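Side-chain contacts in uncharacterized protein Rv2277c (Mycobacterium tuberculosis, PDB 5VUG), which is of unknown function but probably hydrolyses phosphodiesters of the glycerophosphodiester kind with a TIM-barrel domain: residues A[155-158]-A[159-162]; A[165-168]-A[169-172]; A[177-180]-A[181-185]; A[14-17]-A[18-22]; A[234-237]-A[238-242]. One frame throughout, in Å; residues are numbered along the deposited sequence.

Contact 1. Residues A[155-158]-A[159-162]; sequences STNA and DITA
N157 grips the first turn of the following helix through both its side chain and its backbone. Its OD1 accepts from D159 N at 2.8 Å, the donor tilted 20° from the amide's carbonyl plane; CG lies anti to the backbone N (chi1 -175°), which swings the amide round beside the helix start. N157 O takes T161 N at 3.2 Å in a nearly straight bond and, weakly, I160 N. A158 O then continues the helix by accepting from A162 N. Ahead of this, S155 OG accepts from N157 N, 3.0 Å away, closing an ST turn; the same hydroxyl is also bonded to L126 O. I160 packs over S155, its CD1 3.5 Å from the hydroxyl OG and its CG2 against CB. Two waters span the polar gaps. Water 1 donates to S155 O and pairs with T161 OG1; water 2 accepts from N157 ND2 and donates to D159 OD2, tying together an amide and a carboxylate whose planes stand 50° apart. The A158 side chain also rests on D177 of helix 176-189. An ST turn followed directly by an asparagine N-cap thus leads from strand 151-154 into helix 158-165, a strand-to-helix junction of the barrel.

Contact 2. Residues A[165-168]-A[169-172]; sequences SRQE and GLQV
Q167 and L170 lie side by side and point the same way, with Q167 CB 3.7 Å from L170 CD1. The CG of L170 stands anti to the carbonyl carbon (chi1 -79°), which turns the branched end onto the CB of Q167. Both side chains lean on helix 134-145, Q167 against V135, S136 and A139 and L170 against L142, and this is the closely packed flank. A van der Waals contact of a serine hydroxyl with a valine methyl joins the two ends of the loop: S165 OG is 3.7 Å from V172 CG2, and buried V172 also packs on T161 and A164. Q167 and L170 are also the ends of a type II beta turn, in the link from helix 158-165 to strand 171-172, a helix-to-strand connection of the barrel. Its closing bond, L170 N to Q167 O, is straight but long and weak at 3.3 Å. G169 has the positive phi (87°) of the third turn position, where a side chain would be pressed against the carbonyl oxygen of E168. On the loose side E168 and G169 are exposed. The E168 chain bends at chi2, bringing its carboxylate CD back to 3.5 Å from G169 N. Water 3 lies 2.7 Å from Q167 O and 2.8 Å from L170 O.

Contact 3. Residues A[177-180]-A[181-185]; sequences DVTR and QRLFN
Regular i to i+4 bonding runs unbroken from D177 to F184: Q181 N, R182 N, L183 N and F184 N donate to D177 O, V178 O, T179 O and R180 O, the last at 2.9 Å. The R180 and F184 side chains meet at an angle. R180 CG touches the F184 ring at CD2 (3.6 Å), while R180 O lies at the edge of that ring, near its plane, 3.3 Å from the same CD2. R180 leaves the helix with CG anti to the backbone N (chi1 -173°), then bends at chi3 and carries its guanidinium back alongside the helix to D177. There NH2 forms a salt bridge with OD1 at 2.9 Å, reaching it from above the carboxylate plane, 39° out. Its other partners belong to the second subunit: NH1 pairs with E214 and NE donates to S223 OG, while Q181 NE2 donates to A224 O there. On another side of the helix V178 CG1 is 3.6 Å from R182 NH2. That guanidinium is held by P194 O at NE, Q195 O at NH2 and E174 at NH1, with a cation-pi contact to F238. T179 and L183 run side by side, CG2 to CD1 at 3.9 Å; T179 packs on A202 and L183 on F204 of strand 201-205. Two buried arginines thus divide the work. R180, its charge probably balanced by D177 and by E214 of the second subunit, ties the helix to that subunit; R182, whose charge is probably balanced by E174, links it to loops of its own chain.

Contact 4. Residues A[14-17]-A[18-22]; sequences VAHR and AGTRD
H16 O is the hub of the turn, taking two backbone donors from the residues that follow. T20 N approaches nearly along the C=O axis at 3.2 Å, whereas G19 N, 2.9 Å away, comes from above the carbonyl plane, 68° out of it. A18 N bonds to A15 O, closing a type II beta turn with H16 and R17 at its corners. A15 CB packs under the loop, 3.8 Å from G19 N. G19 itself has a positive phi (96°), at which a side chain would collide with A18 O. Among the side chains, R17 and T20 run side by side, R17 NH2 lying 4.0 Å from T20 OG1. The R17 chain is extended from CG to NE, and its CG sits over the centre of the H16 ring, 3.8 Å above the plane. The next shell fixes these groups. E25 OE1 receives both R17 NH2 and T20 OG1. D271 OD1 is hydrogen-bonded to H16 ND1, and W43 meets the H16 ring edge-to-face. H16 NE2 binds a glycerol, probably from the crystallisation liquor, consistent with a substrate pocket at the strand end; the H16-R17 and E25-N26 pairs resemble the HR and EN signature of the family. Strand 12-16 runs between parallel strands 41-48 and 267-270, and A15 and A18 pack against helix 28-36.

Contact 5. Residues A[234-237]-A[238-242]; sequences SVDC and FRSQS
The last turns of helix 232-239 and its exit loop meet here, with F238 N bonded to S234 O at 3.1 Å. R239 N donates to V235 O, and S240 N to D236 O, the final helical bond before S240 leaves helical geometry. The F238 ring folds back along the helix. Its CD1 lies 3.2 Å from S234 O, which sits at the ring edge near its plane, because CG is anti to the carbonyl carbon and beside the backbone N (chi1 -86°). C237 SG stands obliquely to the same ring, 5.4 Å from the F238 centroid and 54° off the ring normal, a loose sulfur-aromatic contact; that sulfur is itself in the disulfide to C192. W230 meets the F238 ring edge-to-face. On another side V235 and R239 run together, pointing the same way, with V235 CG1 in the guanidinium plane of R239, 3.3 Å from NE. That end of R239 has a long, weak ion pair with D266. D236 turns its carboxylate to the S240 CB, OD2 lying 3.7 Å away. The loop after the helix is tied back by buried S242, whose OG donates to F238 O at 2.6 Å, in the carbonyl plane on a lone pair. S242 OG is also bonded to M244 N, just beyond the loop. Water 4 donates to C237 O and, weakly, to S240 O. The whole is a helix C-terminus fastened by a disulfide and a serine hydroxyl, leading into strand 245-249 of the barrel.

In the fold
Contact 4 lies at the probable substrate pocket: the H16 side chain is about 3 Å from a bound glycerol, whereas S155 of contact 1 and R180 of contact 3 come no nearer to one than about 9 and 11 Å. Contacts 1 and 2 follow in series and touch, T161 CG2 lying 3.7 Å from V172 CG1; they lie at the start of helix 158-165 and around its end. Contact 1 also meets contact 3 where A158 CB is 3.5 Å from D177 OD2. Contacts 3 and 5, with centres 13 Å apart, pack helix 176-189 on helix 232-239, L183 CD2 reaching F238 CE1 at 3.6 Å. Contact 4 touches none of the others; its nearest atoms to contact 1 are about 10 Å away.

Contact 1. Residues A[155-158]-A[159-162]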
# COMPACT_ATOMS: atom_id res chain seq x y z
N SER A 155 13.05 5.42 -16.83
CA SER A 155 12.82 3.98 -16.79
C SER A 155 12.04 3.62 -15.54
O SER A 155 12.19 4.27 -14.50
CB SER A 155 14.14 3.19 -16.82
OG SER A 155 13.91 1.78 -16.83
N THR A 156 11.22 2.56 -15.63
CA THR A 156 10.68 1.98 -14.40
C THR A 156 11.73 1.21 -13.59
O THR A 156 11.47 0.88 -12.43
CB THR A 156 9.51 1.03 -14.70
OG1 THR A 156 9.98 -0.03 -15.53
CG2 THR A 156 8.35 1.76 -15.40
N ASN A 157 12.89 0.93 -14.18
CA ASN A 157 13.88 0.01 -13.63
C ASN A 157 15.04 0.81 -13.06
O ASN A 157 15.73 1.53 -13.79
CB ASN A 157 14.37 -0.92 -14.75
CG ASN A 157 15.30 -2.00 -14.26
OD1 ASN A 157 16.11 -1.80 -13.35
ND2 ASN A 157 15.21 -3.18 -14.88
N ALA A 158 15.27 0.67 -11.75
CA ALA A 158 16.32 1.43 -11.08
C ALA A 158 17.70 1.16 -11.66
O ALA A 158 18.57 2.04 -11.62
CB ALA A 158 16.30 1.12 -9.58
N ASP A 159 17.93 -0.04 -12.19
CA ASP A 159 19.25 -0.34 -12.75
C ASP A 159 19.51 0.46 -14.02
O ASP A 159 20.66 0.83 -14.29
CB ASP A 159 19.38 -1.83 -13.06
CG ASP A 159 19.28 -2.70 -11.82
OD1 ASP A 159 19.69 -2.25 -10.73
OD2 ASP A 159 18.80 -3.85 -11.96
N ILE A 160 18.47 0.70 -14.80
CA ILE A 160 18.61 1.52 -16.00
C ILE A 160 18.84 2.99 -15.64
O ILE A 160 19.71 3.66 -16.21
CB ILE A 160 17.39 1.32 -16.93
CG1 ILE A 160 17.36 -0.14 -17.42
CG2 ILE A 160 17.43 2.27 -18.10
CD1 ILE A 160 16.18 -0.48 -18.27
N THR A 161 18.05 3.51 -14.68
CA THR A 161 18.28 4.86 -14.17
C THR A 161 19.73 5.05 -13.71
O THR A 161 20.37 6.04 -14.05
CB THR A 161 17.32 5.14 -13.00
OG1 THR A 161 15.97 4.98 -13.44
CG2 THR A 161 17.52 6.56 -12.46
N ALA A 162 20.25 4.10 -12.93
CA ALA A 162 21.61 4.24 -12.40
C ALA A 162 22.65 4.21 -13.52
O ALA A 162 23.61 4.99 -13.51
CB ALA A 162 21.90 3.15 -11.37
O HOH W 1 13.76 3.83 -12.31
O HOH W 2 17.50 -5.03 -14.31

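Contact 2. Residues A[165-168]-A[169-172]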
# COMPACT_ATOMS: atom_id res chain seq x y z
N SER A 165 22.67 7.52 -15.33
CA SER A 165 23.36 8.55 -14.56
C SER A 165 24.88 8.42 -14.60
O SER A 165 25.57 9.40 -14.30
CB SER A 165 22.86 8.56 -13.11
OG SER A 165 21.53 9.05 -13.07
N ARG A 166 25.41 7.26 -14.99
CA ARG A 166 26.85 7.13 -15.18
C ARG A 166 27.33 7.63 -16.54
O ARG A 166 28.55 7.68 -16.76
CB ARG A 166 27.31 5.68 -14.96
CG ARG A 166 27.05 5.16 -13.55
CD ARG A 166 27.74 3.82 -13.30
NE ARG A 166 27.08 2.71 -13.99
CZ ARG A 166 26.05 2.02 -13.50
NH1 ARG A 166 25.55 2.33 -12.31
NH2 ARG A 166 25.52 1.03 -14.19
N GLN A 167 26.43 7.99 -17.45
CA GLN A 167 26.81 8.52 -18.76
C GLN A 167 26.94 10.04 -18.69
O GLN A 167 25.99 10.73 -18.31
CB GLN A 167 25.79 8.15 -19.83
CG GLN A 167 25.64 6.67 -20.10
CD GLN A 167 26.81 6.07 -20.88
OE1 GLN A 167 27.46 6.75 -21.69
NE2 GLN A 167 27.08 4.80 -20.63
N GLU A 168 28.09 10.54 -19.11
CA GLU A 168 28.36 11.98 -19.09
C GLU A 168 27.35 12.74 -19.93
O GLU A 168 27.09 12.38 -21.09
CB GLU A 168 29.78 12.23 -19.62
CG GLU A 168 30.09 13.69 -19.91
CD GLU A 168 30.16 14.54 -18.66
OE1 GLU A 168 30.35 13.98 -17.56
OE2 GLU A 168 30.03 15.78 -18.78
N GLY A 169 26.77 13.78 -19.35
CA GLY A 169 25.90 14.68 -20.07
C GLY A 169 24.44 14.29 -20.13
O GLY A 169 23.63 15.09 -20.62
N LEU A 170 24.06 13.10 -19.66
CA LEU A 170 22.67 12.67 -19.76
C LEU A 170 21.85 13.25 -18.62
O LEU A 170 22.28 13.22 -17.46
CB LEU A 170 22.56 11.15 -19.72
CG LEU A 170 22.88 10.34 -20.98
CD1 LEU A 170 22.35 8.92 -20.84
CD2 LEU A 170 22.29 11.02 -22.19
N GLN A 171 20.68 13.78 -18.95
CA GLN A 171 19.70 14.18 -17.95
C GLN A 171 18.81 12.98 -17.65
O GLN A 171 18.26 12.37 -18.58
CB GLN A 171 18.83 15.31 -18.48
CG GLN A 171 19.57 16.56 -18.89
CD GLN A 171 18.60 17.67 -19.24
OE1 GLN A 171 18.12 17.76 -20.37
NE2 GLN A 171 18.28 18.50 -18.25
N VAL A 172 18.64 12.65 -16.37
CA VAL A 172 17.96 11.42 -15.98
C VAL A 172 16.83 11.74 -15.00
O VAL A 172 17.04 12.46 -14.02
CB VAL A 172 18.95 10.41 -15.38
CG1 VAL A 172 18.26 9.09 -15.07
CG2 VAL A 172 20.16 10.19 -16.33
O HOH W 3 24.35 11.63 -16.40

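Contact 3. Residues A[177-180]-A[181-185]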
# COMPACT_ATOMS: atom_id res chain seq x y z
N ASP A 177 11.53 3.82 -8.19
CA ASP A 177 11.54 3.37 -6.80
C ASP A 177 11.46 4.54 -5.83
O ASP A 177 10.72 4.49 -4.84
CB ASP A 177 12.79 2.55 -6.49
CG ASP A 177 12.78 1.16 -7.12
OD1 ASP A 177 11.70 0.69 -7.53
OD2 ASP A 177 13.87 0.54 -7.19
N VAL A 178 12.24 5.60 -6.08
CA VAL A 178 12.27 6.73 -5.16
C VAL A 178 10.98 7.54 -5.25
O VAL A 178 10.38 7.91 -4.23
CB VAL A 178 13.52 7.59 -5.41
CG1 VAL A 178 13.46 8.88 -4.58
CG2 VAL A 178 14.79 6.80 -5.08
N THR A 179 10.53 7.83 -6.47
CA THR A 179 9.27 8.55 -6.65
C THR A 179 8.13 7.83 -5.95
O THR A 179 7.34 8.45 -5.22
CB THR A 179 8.97 8.68 -8.15
OG1 THR A 179 9.96 9.52 -8.76
CG2 THR A 179 7.58 9.29 -8.38
N ARG A 180 8.03 6.51 -6.16
CA ARG A 180 6.94 5.74 -5.55
C ARG A 180 7.02 5.76 -4.03
O ARG A 180 5.99 5.87 -3.35
CB ARG A 180 6.98 4.29 -6.05
CG ARG A 180 5.77 3.44 -5.61
CD ARG A 180 5.86 1.98 -6.08
NE ARG A 180 7.13 1.40 -5.68
CZ ARG A 180 8.12 1.08 -6.52
NH1 ARG A 180 7.97 1.23 -7.83
NH2 ARG A 180 9.26 0.61 -6.03
N GLN A 181 8.23 5.64 -3.48
CA GLN A 181 8.40 5.69 -2.03
C GLN A 181 7.93 7.03 -1.47
O GLN A 181 7.22 7.07 -0.46
CB GLN A 181 9.87 5.48 -1.69
CG GLN A 181 10.13 5.44 -0.20
CD GLN A 181 9.64 4.16 0.42
OE1 GLN A 181 10.11 3.07 0.08
NE2 GLN A 181 8.67 4.27 1.31
N ARG A 182 8.32 8.13 -2.11
CA ARG A 182 7.92 9.44 -1.61
C ARG A 182 6.41 9.63 -1.70
O ARG A 182 5.79 10.15 -0.76
CB ARG A 182 8.66 10.55 -2.36
CG ARG A 182 8.65 11.87 -1.60
CD ARG A 182 9.35 13.01 -2.33
NE ARG A 182 10.78 12.79 -2.56
CZ ARG A 182 11.30 12.42 -3.72
NH1 ARG A 182 10.51 12.22 -4.77
NH2 ARG A 182 12.61 12.25 -3.84
N LEU A 183 5.80 9.18 -2.80
CA LEU A 183 4.35 9.33 -2.96
C LEU A 183 3.60 8.50 -1.92
O LEU A 183 2.60 8.96 -1.37
CB LEU A 183 3.93 8.89 -4.36
CG LEU A 183 4.26 9.87 -5.48
CD1 LEU A 183 4.01 9.17 -6.81
CD2 LEU A 183 3.42 11.16 -5.34
N PHE A 184 4.05 7.27 -1.67
CA PHE A 184 3.36 6.44 -0.70
C PHE A 184 3.61 6.89 0.73
O PHE A 184 2.70 6.80 1.57
CB PHE A 184 3.65 4.95 -0.93
CG PHE A 184 2.75 4.32 -1.96
CD1 PHE A 184 1.44 3.98 -1.63
CD2 PHE A 184 3.19 4.12 -3.26
CE1 PHE A 184 0.59 3.42 -2.58
CE2 PHE A 184 2.34 3.55 -4.22
CZ PHE A 184 1.04 3.20 -3.87
N ASN A 185 4.80 7.40 1.04
CA ASN A 185 4.99 8.00 2.36
C ASN A 185 4.05 9.18 2.55
O ASN A 185 3.40 9.31 3.60
CB ASN A 185 6.45 8.43 2.56
CG ASN A 185 7.33 7.31 3.08
OD1 ASN A 185 6.86 6.41 3.79
ND2 ASN A 185 8.62 7.35 2.75

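Contact 4. Residues A[14-17]-A[18-22]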
# COMPACT_ATOMS: atom_id res chain seq x y z
N VAL A 14 2.23 16.18 -23.01
CA VAL A 14 3.30 15.30 -23.49
C VAL A 14 2.68 14.12 -24.23
O VAL A 14 1.84 13.41 -23.66
CB VAL A 14 4.21 14.84 -22.33
CG1 VAL A 14 5.31 13.91 -22.85
CG2 VAL A 14 4.82 16.03 -21.61
N ALA A 15 3.08 13.91 -25.48
CA ALA A 15 2.48 12.86 -26.31
C ALA A 15 3.06 11.50 -25.93
O ALA A 15 4.24 11.22 -26.18
CB ALA A 15 2.71 13.15 -27.79
N HIS A 16 2.22 10.63 -25.37
CA HIS A 16 2.67 9.32 -24.90
C HIS A 16 2.93 8.38 -26.07
O HIS A 16 2.00 8.03 -26.81
CB HIS A 16 1.60 8.72 -23.99
CG HIS A 16 2.00 7.44 -23.35
ND1 HIS A 16 1.13 6.38 -23.21
CD2 HIS A 16 3.17 7.04 -22.81
CE1 HIS A 16 1.75 5.38 -22.61
NE2 HIS A 16 2.99 5.75 -22.35
N ARG A 17 4.18 7.93 -26.21
CA ARG A 17 4.60 7.12 -27.37
C ARG A 17 4.28 7.85 -28.67
O ARG A 17 3.88 7.23 -29.67
CB ARG A 17 4.01 5.71 -27.36
CG ARG A 17 4.00 5.02 -26.01
CD ARG A 17 3.29 3.68 -26.17
NE ARG A 17 2.98 3.07 -24.88
CZ ARG A 17 1.97 2.24 -24.69
NH1 ARG A 17 1.75 1.74 -23.49
NH2 ARG A 17 1.17 1.91 -25.71
N ALA A 18 4.44 9.17 -28.65
CA ALA A 18 4.13 10.05 -29.77
C ALA A 18 2.64 10.14 -30.07
O ALA A 18 2.25 10.62 -31.14
CB ALA A 18 4.94 9.72 -31.04
N GLY A 19 1.79 9.72 -29.12
CA GLY A 19 0.35 9.85 -29.27
C GLY A 19 -0.33 8.60 -29.80
O GLY A 19 -0.98 8.64 -30.85
N THR A 20 -0.23 7.52 -29.02
CA THR A 20 -0.58 6.17 -29.45
C THR A 20 -2.04 6.03 -29.91
O THR A 20 -2.34 5.15 -30.74
CB THR A 20 -0.22 5.20 -28.32
OG1 THR A 20 -0.59 3.86 -28.66
CG2 THR A 20 -0.91 5.59 -27.04
N ARG A 21 -2.95 6.85 -29.39
CA ARG A 21 -4.35 6.74 -29.80
C ARG A 21 -4.59 7.29 -31.21
O ARG A 21 -5.44 6.77 -31.95
CB ARG A 21 -5.24 7.46 -28.79
CG ARG A 21 -6.70 7.54 -29.16
CD ARG A 21 -7.36 6.18 -29.22
NE ARG A 21 -8.78 6.26 -28.89
CZ ARG A 21 -9.72 6.75 -29.70
NH1 ARG A 21 -9.39 7.21 -30.91
NH2 ARG A 21 -10.98 6.78 -29.31
N ASP A 22 -3.85 8.32 -31.60
CA ASP A 22 -4.13 9.05 -32.83
C ASP A 22 -3.48 8.44 -34.07
O ASP A 22 -4.07 8.48 -35.15
CB ASP A 22 -3.65 10.50 -32.69
CG ASP A 22 -4.41 11.28 -31.63
OD1 ASP A 22 -5.51 10.85 -31.21
OD2 ASP A 22 -3.91 12.35 -31.22

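Contact 5. Residues A[234-237]-A[238-242]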
# COMPACT_ATOMS: atom_id res chain seq x y z
N SER A 234 1.11 16.30 -2.02
CA SER A 234 2.25 15.55 -2.55
C SER A 234 2.98 16.33 -3.64
O SER A 234 4.21 16.24 -3.74
CB SER A 234 1.83 14.15 -3.01
OG SER A 234 0.95 14.19 -4.11
N VAL A 235 2.27 17.12 -4.45
CA VAL A 235 2.96 17.97 -5.42
C VAL A 235 3.87 18.95 -4.70
O VAL A 235 5.04 19.13 -5.05
CB VAL A 235 1.95 18.69 -6.34
CG1 VAL A 235 2.66 19.73 -7.19
CG2 VAL A 235 1.24 17.68 -7.23
N ASP A 236 3.35 19.60 -3.64
CA ASP A 236 4.16 20.54 -2.88
C ASP A 236 5.37 19.86 -2.25
O ASP A 236 6.46 20.44 -2.21
CB ASP A 236 3.31 21.22 -1.80
CG ASP A 236 4.15 22.05 -0.84
OD1 ASP A 236 4.62 21.51 0.19
OD2 ASP A 236 4.36 23.25 -1.12
N CYS A 237 5.20 18.64 -1.73
CA CYS A 237 6.34 17.89 -1.20
C CYS A 237 7.43 17.73 -2.26
O CYS A 237 8.61 17.97 -1.99
CB CYS A 237 5.87 16.54 -0.67
SG CYS A 237 7.15 15.26 -0.53
N PHE A 238 7.05 17.33 -3.48
CA PHE A 238 8.05 17.13 -4.53
C PHE A 238 8.71 18.44 -4.93
O PHE A 238 9.94 18.49 -5.12
CB PHE A 238 7.40 16.48 -5.76
CG PHE A 238 7.35 14.97 -5.70
CD1 PHE A 238 6.56 14.32 -4.76
CD2 PHE A 238 8.09 14.20 -6.60
CE1 PHE A 238 6.52 12.93 -4.72
CE2 PHE A 238 8.04 12.82 -6.56
CZ PHE A 238 7.26 12.18 -5.62
N ARG A 239 7.94 19.52 -5.05
CA ARG A 239 8.39 20.69 -5.78
C ARG A 239 8.91 21.83 -4.93
O ARG A 239 9.68 22.66 -5.43
CB ARG A 239 7.27 21.22 -6.67
CG ARG A 239 7.02 20.34 -7.87
CD ARG A 239 6.43 21.16 -8.98
NE ARG A 239 5.05 21.51 -8.67
CZ ARG A 239 4.47 22.63 -9.05
NH1 ARG A 239 3.21 22.87 -8.72
NH2 ARG A 239 5.16 23.53 -9.75
N SER A 240 8.51 21.92 -3.66
CA SER A 240 8.80 23.12 -2.88
C SER A 240 10.30 23.23 -2.61
O SER A 240 10.90 22.33 -2.02
CB SER A 240 8.02 23.10 -1.57
OG SER A 240 8.29 24.28 -0.84
N GLN A 241 10.90 24.34 -3.05
CA GLN A 241 12.30 24.65 -2.82
C GLN A 241 13.25 23.62 -3.42
O GLN A 241 14.40 23.51 -2.99
CB GLN A 241 12.61 24.88 -1.33
CG GLN A 241 11.73 25.93 -0.68
CD GLN A 241 11.74 27.25 -1.42
OE1 GLN A 241 12.80 27.79 -1.75
NE2 GLN A 241 10.56 27.78 -1.71
N SER A 242 12.80 22.85 -4.41
CA SER A 242 13.61 21.79 -4.97
C SER A 242 13.85 21.92 -6.46
O SER A 242 14.81 21.33 -6.96
CB SER A 242 12.95 20.43 -4.73
OG SER A 242 11.76 20.33 -5.49
O HOH W 4 9.57 19.71 -0.30